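PDB 3DML: putative uncharacterized protein, which probably acts as a periplasmic thiol-disulfide oxidoreductase of the thioredoxin fold, named SoxS and linked to chemotrophic sulfur oxidation. Local coordinates for residues A[23-28]-A[56-61]; A[77-82]-A[91-96]. All blocks are in the same frame, centred on the assembly; numbering follows the deposited sequence.

Overall arrangement
Followed from the N terminus, the chain lays down strand 20-26, runs through helices 31-39 and 48-52 and returns in strand 55-59 beside the first strand, so that contact 1 closes a beta-alpha-beta crossover. A long loop then leads to strand 79-84, antiparallel to strand 20-26 on its other side, and the hairpin return in strand 87-93 makes contact 2. The two contacts follow in series, neither nested nor crossed, with centres about 10 Å apart. They form the two outer pairings of the thioredoxin-fold sheet; the central strands 20-26 and 79-84 join them, probably through hydrogen bonds between Leu-23 O and Val-81 N (2.7 Å) and between Phe-25 N and Thr-79 O (2.8 Å).

Contact 1. Residues A[23-28]-A[56-61]; sequences LMFEQP and QRLQMR
Gln-56 opens the pairing by giving its carbonyl O to the backbone N of Met-24, at 2.8 Å, while its CB rests against CD2 of Leu-23. Here the edge strand 55-59 runs parallel to strand 20-26, the pairing that completes the beta-alpha-beta unit of a thioredoxin fold. Arg-57 lies alongside Met-24 with its chain extended from CG to NE, which brings NE within 4.0 Å of SE. From the guanidinium edge, NE of Arg-57 also faces Glu-26 OE1 in a long salt bridge of 3.7 Å, the carboxylate plane turned 77° from the guanidinium; the stronger partner of this arginine is Asp-37, bound through NH2. Leu-58 uses both backbone polar atoms, N to Met-24 O and O to Glu-26 N. Leu-58 CD1 packs on CE1 and CZ of the Phe-25 ring, both at 3.8 Å. Gln-59 is bent at chi2 (-71°), which brings its CD back to 3.8 Å from Glu-26 O. Its OE1 approaches CD of Pro-28. Met-60 N closes the ladder on Glu-26 O, and CE of Met-60 meets NE2 of Gln-27 at 3.4 Å. Arg-61 ends the series: NH1 donates to Gln-27 OE1 over 2.6 Å from above the amide plane, although OE1 itself lies in the guanidinium plane. NE2 of the same amide binds Thr-77 OG1. An alanine in place of Gln-27 would probably leave Arg-61 NH1 without this acceptor and Thr-77 OG1 without its amide partner, and open a gap beside the Met-60 methyl. The chemistry is thus divided between apolar packing of Phe-25 with Leu-58 and a charged group in which Glu-26, in the conformer described, lies close to both Arg-57 and Asp-37 and reaches Cys-33 of the CxxC motif.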
loop_
_atom_site.group_PDB
_atom_site.type_symbol
_atom_site.label_atom_id
_atom_site.label_comp_id
_atom_site.label_asym_id
_atom_site.label_seq_id
_atom_site.Cartn_x
_atom_site.Cartn_y
_atom_site.Cartn_z
ATOM N N LEU A 23 1.150 1.624 -3.254
ATOM C CA LEU A 23 -0.192 1.659 -3.786
ATOM C C LEU A 23 -1.129 1.040 -2.782
ATOM O O LEU A 23 -0.894 -0.083 -2.298
ATOM C CB LEU A 23 -0.273 0.856 -5.081
ATOM C CG LEU A 23 0.625 1.313 -6.208
ATOM C CD1 LEU A 23 0.387 0.392 -7.407
ATOM C CD2 LEU A 23 0.339 2.764 -6.566
HETATM N N MSE A 24 -2.192 1.760 -2.476
HETATM C CA MSE A 24 -3.210 1.241 -1.599
HETATM C C MSE A 24 -4.481 1.009 -2.401
HETATM O O MSE A 24 -5.062 1.960 -2.938
HETATM C CB MSE A 24 -3.469 2.223 -0.471
HETATM C CG MSE A 24 -4.655 1.822 0.354
HETATM SE SE MSE A 24 -5.063 3.127 1.714
HETATM C CE MSE A 24 -6.245 1.938 2.696
ATOM N N PHE A 25 -4.903 -0.250 -2.477
ATOM C CA PHE A 25 -6.091 -0.620 -3.225
ATOM C C PHE A 25 -7.298 -0.689 -2.315
ATOM O O PHE A 25 -7.273 -1.381 -1.291
ATOM C CB PHE A 25 -5.871 -1.942 -3.973
ATOM C CG PHE A 25 -4.931 -1.811 -5.123
ATOM C CD1 PHE A 25 -5.415 -1.501 -6.395
ATOM C CD2 PHE A 25 -3.554 -1.962 -4.936
ATOM C CE1 PHE A 25 -4.530 -1.374 -7.470
ATOM C CE2 PHE A 25 -2.664 -1.835 -5.998
ATOM C CZ PHE A 25 -3.135 -1.533 -7.270
ATOM N N GLU A 26 -8.347 0.031 -2.712
ATOM C CA GLU A 26 -9.577 0.185 -1.921
ATOM C C GLU A 26 -10.816 -0.189 -2.718
ATOM O O GLU A 26 -10.737 -0.417 -3.926
ATOM C CB GLU A 26 -9.739 1.648 -1.511
ATOM C CG GLU A 26 -8.616 2.210 -0.690
ATOM C CD GLU A 26 -9.078 3.377 0.153
ATOM O OE1 GLU A 26 -8.585 3.517 1.287
ATOM O OE2 GLU A 26 -9.940 4.151 -0.316
ATOM N N GLN A 27 -11.965 -0.261 -2.041
ATOM C CA GLN A 27 -13.260 -0.387 -2.707
ATOM C C GLN A 27 -14.319 0.206 -1.790
ATOM O O GLN A 27 -14.063 0.369 -0.592
ATOM C CB GLN A 27 -13.604 -1.844 -3.025
ATOM C CG GLN A 27 -13.890 -2.763 -1.811
ATOM C CD GLN A 27 -14.174 -4.171 -2.271
ATOM O OE1 GLN A 27 -15.125 -4.401 -3.030
ATOM N NE2 GLN A 27 -13.345 -5.128 -1.836
ATOM N N PRO A 28 -15.490 0.569 -2.353
ATOM C CA PRO A 28 -16.586 1.096 -1.548
ATOM C C PRO A 28 -17.019 0.157 -0.443
ATOM O O PRO A 28 -17.075 -1.074 -0.628
ATOM C CB PRO A 28 -17.718 1.274 -2.574
ATOM C CG PRO A 28 -17.012 1.535 -3.835
ATOM C CD PRO A 28 -15.841 0.573 -3.786
ATOM N N GLN A 56 -0.387 6.065 -2.732
ATOM C CA GLN A 56 -1.326 6.469 -3.775
ATOM C C GLN A 56 -2.496 5.482 -3.728
ATOM O O GLN A 56 -2.301 4.263 -3.746
ATOM C CB GLN A 56 -0.647 6.454 -5.147
ATOM C CG GLN A 56 0.832 6.941 -5.174
ATOM C CD GLN A 56 1.047 8.446 -4.904
ATOM O OE1 GLN A 56 0.152 9.292 -5.094
ATOM N NE2 GLN A 56 2.268 8.779 -4.467
ATOM N N ARG A 57 -3.717 5.992 -3.611
ATOM C CA ARG A 57 -4.866 5.117 -3.534
ATOM C C ARG A 57 -5.413 4.816 -4.922
ATOM O O ARG A 57 -5.410 5.692 -5.803
ATOM C CB ARG A 57 -5.977 5.762 -2.718
ATOM C CG ARG A 57 -5.623 6.025 -1.264
ATOM C CD ARG A 57 -6.865 6.529 -0.541
ATOM N NE ARG A 57 -6.681 6.661 0.909
ATOM C CZ ARG A 57 -5.919 7.612 1.425
ATOM N NH1 ARG A 57 -5.289 8.433 0.592
ATOM N NH2 ARG A 57 -5.773 7.741 2.746
ATOM N N LEU A 58 -5.929 3.604 -5.089
ATOM C CA LEU A 58 -6.564 3.190 -6.329
ATOM C C LEU A 58 -7.718 2.290 -5.951
ATOM O O LEU A 58 -7.752 1.754 -4.841
ATOM C CB LEU A 58 -5.584 2.405 -7.218
ATOM C CG LEU A 58 -4.322 3.119 -7.700
ATOM C CD1 LEU A 58 -3.360 2.113 -8.318
ATOM C CD2 LEU A 58 -4.679 4.225 -8.724
ATOM N N GLN A 59 -8.659 2.131 -6.882
ATOM C CA GLN A 59 -9.790 1.265 -6.692
ATOM C C GLN A 59 -9.456 -0.097 -7.249
ATOM O O GLN A 59 -8.963 -0.219 -8.376
ATOM C CB GLN A 59 -11.024 1.813 -7.425
ATOM C CG GLN A 59 -11.584 3.078 -6.804
ATOM C CD GLN A 59 -12.229 2.761 -5.491
ATOM O OE1 GLN A 59 -13.056 1.851 -5.403
ATOM N NE2 GLN A 59 -11.823 3.461 -4.451
HETATM N N MSE A 60 -9.747 -1.133 -6.463
HETATM C CA MSE A 60 -9.449 -2.500 -6.874
HETATM C C MSE A 60 -10.071 -2.853 -8.225
HETATM O O MSE A 60 -9.449 -3.563 -9.019
HETATM C CB MSE A 60 -9.977 -3.506 -5.841
HETATM C CG MSE A 60 -9.810 -4.953 -6.333
HETATM SE SE MSE A 60 -10.373 -6.250 -4.966
HETATM C CE MSE A 60 -12.266 -5.892 -4.982
ATOM N N ARG A 61 -11.284 -2.376 -8.493
ATOM C CA ARG A 61 -11.953 -2.789 -9.735
ATOM C C ARG A 61 -11.652 -1.946 -10.977
ATOM O O ARG A 61 -12.066 -2.298 -12.082
ATOM C CB ARG A 61 -13.460 -2.991 -9.517
ATOM C CG ARG A 61 -13.735 -4.116 -8.459
ATOM C CD ARG A 61 -15.196 -4.558 -8.427
ATOM N NE ARG A 61 -15.380 -5.756 -7.603
ATOM C CZ ARG A 61 -15.515 -5.742 -6.279
ATOM N NH1 ARG A 61 -15.479 -4.586 -5.618
ATOM N NH2 ARG A 61 -15.677 -6.884 -5.620
#

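Contact 2. Residues A[77-82]-A[91-96]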
loop_
_atom_site.group_PDB
_atom_site.type_symbol
_atom_site.label_atom_id
_atom_site.label_comp_id
_atom_site.label_asym_id
_atom_site.label_seq_id
_atom_site.Cartn_x
_atom_site.Cartn_y
_atom_site.Cartn_z
ATOM N N THR A 77 -9.155 -6.102 -0.367
ATOM C CA THR A 77 -8.923 -4.724 0.077
ATOM C C THR A 77 -9.007 -4.627 1.614
ATOM O O THR A 77 -9.873 -5.258 2.218
ATOM C CB THR A 77 -9.945 -3.740 -0.526
ATOM O OG1 THR A 77 -11.262 -4.112 -0.121
ATOM C CG2 THR A 77 -9.873 -3.729 -2.058
ATOM N N PRO A 78 -8.114 -3.834 2.246
ATOM C CA PRO A 78 -7.041 -3.062 1.611
ATOM C C PRO A 78 -5.861 -3.951 1.232
ATOM O O PRO A 78 -5.520 -4.894 1.957
ATOM C CB PRO A 78 -6.616 -2.070 2.709
ATOM C CG PRO A 78 -6.940 -2.791 3.996
ATOM C CD PRO A 78 -8.097 -3.708 3.723
ATOM N N THR A 79 -5.247 -3.659 0.094
ATOM C CA THR A 79 -3.955 -4.274 -0.241
ATOM C C THR A 79 -2.976 -3.136 -0.460
ATOM O O THR A 79 -3.311 -2.149 -1.121
ATOM C CB THR A 79 -4.051 -5.138 -1.524
ATOM O OG1 THR A 79 -4.838 -6.304 -1.248
ATOM C CG2 THR A 79 -2.657 -5.592 -2.012
ATOM N N PHE A 80 -1.768 -3.279 0.055
ATOM C CA PHE A 80 -0.751 -2.252 -0.111
ATOM C C PHE A 80 0.371 -2.838 -0.941
ATOM O O PHE A 80 0.996 -3.796 -0.508
ATOM C CB PHE A 80 -0.200 -1.814 1.245
ATOM C CG PHE A 80 -1.270 -1.327 2.199
ATOM C CD1 PHE A 80 -1.625 0.029 2.213
ATOM C CD2 PHE A 80 -1.915 -2.220 3.056
ATOM C CE1 PHE A 80 -2.606 0.501 3.091
ATOM C CE2 PHE A 80 -2.920 -1.773 3.947
ATOM C CZ PHE A 80 -3.262 -0.401 3.954
ATOM N N VAL A 81 0.599 -2.294 -2.132
ATOM C CA VAL A 81 1.629 -2.848 -2.995
ATOM C C VAL A 81 2.818 -1.892 -3.034
ATOM O O VAL A 81 2.677 -0.724 -3.409
ATOM C CB VAL A 81 1.133 -3.100 -4.436
ATOM C CG1 VAL A 81 2.271 -3.692 -5.277
ATOM C CG2 VAL A 81 -0.071 -4.054 -4.433
ATOM N N LEU A 82 3.978 -2.396 -2.644
ATOM C CA LEU A 82 5.189 -1.589 -2.726
ATOM C C LEU A 82 5.755 -1.763 -4.120
ATOM O O LEU A 82 6.124 -2.880 -4.529
ATOM C CB LEU A 82 6.209 -1.997 -1.659
ATOM C CG LEU A 82 7.453 -1.100 -1.630
ATOM C CD1 LEU A 82 7.136 0.290 -1.032
ATOM C CD2 LEU A 82 8.588 -1.776 -0.874
ATOM N N ARG A 91 4.072 -6.937 -1.348
ATOM C CA ARG A 91 2.772 -6.413 -0.932
ATOM C C ARG A 91 2.376 -6.893 0.450
ATOM O O ARG A 91 2.870 -7.911 0.941
ATOM C CB ARG A 91 1.675 -6.785 -1.959
ATOM C CG ARG A 91 1.304 -8.267 -1.984
ATOM C CD ARG A 91 0.048 -8.480 -2.858
ATOM N NE ARG A 91 0.287 -8.145 -4.267
ATOM C CZ ARG A 91 -0.640 -8.236 -5.229
ATOM N NH1 ARG A 91 -1.879 -8.618 -4.924
ATOM N NH2 ARG A 91 -0.330 -7.909 -6.482
ATOM N N LEU A 92 1.502 -6.120 1.075
ATOM C CA LEU A 92 0.847 -6.496 2.316
ATOM C C LEU A 92 -0.645 -6.545 2.024
ATOM O O LEU A 92 -1.203 -5.586 1.480
ATOM C CB LEU A 92 1.016 -5.396 3.350
ATOM C CG LEU A 92 2.348 -4.879 3.810
ATOM C CD1 LEU A 92 2.037 -3.848 4.902
ATOM C CD2 LEU A 92 3.095 -6.083 4.347
ATOM N N GLU A 93 -1.310 -7.633 2.398
ATOM C CA GLU A 93 -2.753 -7.692 2.208
ATOM C C GLU A 93 -3.427 -7.622 3.574
ATOM O O GLU A 93 -3.122 -8.420 4.459
ATOM C CB GLU A 93 -3.160 -8.958 1.430
ATOM C CG GLU A 93 -2.495 -9.028 0.021
ATOM C CD GLU A 93 -2.850 -10.298 -0.758
ATOM O OE1 GLU A 93 -2.769 -11.390 -0.164
ATOM O OE2 GLU A 93 -3.157 -10.213 -1.987
ATOM N N GLY A 94 -4.346 -6.678 3.710
ATOM C CA GLY A 94 -5.123 -6.477 4.938
ATOM C C GLY A 94 -4.518 -5.437 5.880
ATOM O O GLY A 94 -3.411 -4.924 5.649
ATOM N N TYR A 95 -5.272 -5.124 6.929
ATOM C CA TYR A 95 -4.869 -4.144 7.922
ATOM C C TYR A 95 -5.316 -4.614 9.316
ATOM O O TYR A 95 -6.356 -4.187 9.827
ATOM C CB TYR A 95 -5.408 -2.742 7.575
ATOM C CG TYR A 95 -5.096 -1.735 8.665
ATOM C CD1 TYR A 95 -3.777 -1.513 9.075
ATOM C CD2 TYR A 95 -6.126 -1.019 9.301
ATOM C CE1 TYR A 95 -3.473 -0.598 10.107
ATOM C CE2 TYR A 95 -5.835 -0.093 10.327
ATOM C CZ TYR A 95 -4.501 0.097 10.716
ATOM O OH TYR A 95 -4.204 0.968 11.732
ATOM N N PRO A 96 -4.543 -5.530 9.919
ATOM C CA PRO A 96 -4.890 -6.013 11.270
ATOM C C PRO A 96 -4.560 -5.030 12.401
ATOM O O PRO A 96 -4.932 -5.277 13.556
ATOM C CB PRO A 96 -4.078 -7.311 11.422
ATOM C CG PRO A 96 -3.307 -7.495 10.143
ATOM C CD PRO A 96 -3.350 -6.201 9.372
HETATM O O HOH W 1 -4.701 -8.485 -3.044
#
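Phe-80 and Leu-92 form the hydrogen-bonded pair near the open end of a beta hairpin, the antiparallel C-terminal strands of the thioredoxin fold. Phe-80 N reaches Leu-92 O at 2.8 Å in an almost straight bond (179°), and Leu-92 N returns to Phe-80 O. Beyond them Gly-94 N binds the carbonyl O of Pro-78, whose preceding peptide bond is cis. This is consistent with the cis-proline loop of thioredoxins: Pro-78 also touches Cys-33 and Tyr-32 of helix 31-39. At the positive phi of Gly-94 (94°) a CB would be jammed against the carbonyl O of Glu-93.

Side-chain packing divides between the two sides of the hairpin. On one, CB of Phe-80 meets CB of Leu-92 at 4.3 Å, the Phe-80 ring presents its edge to Gly-94 O, with CE2 at 3.6 Å, and meets Trp-36 and Phe-101, while Leu-92 lies on helix 98-112. Farther along, Pro-78 CG touches Tyr-95 CB at 3.9 Å. On the other, CG2 of Val-81 lies over a face of the Arg-91 guanidinium, toward its rim, and Thr-79 CG2 meets Arg-91 CD.

Polar groups gather on this second side. Arg-91 bends at chi3 (65°), which folds its NE back to within 4.1 Å of Val-81 CG2. Glu-88 and the carbonyls of Arg-72 and Pro-73 hold its nitrogens, and Glu-93 OE2, at the guanidinium edge, makes a salt bridge of 3.6 Å to Arg-91 NH1. That carboxylate also pairs with Arg-72, and Thr-79 OG1 binds Phe-76 O. One water bridges the strands, donating to Glu-93 OE2 and, at 2.8 Å, to Thr-79 OG1.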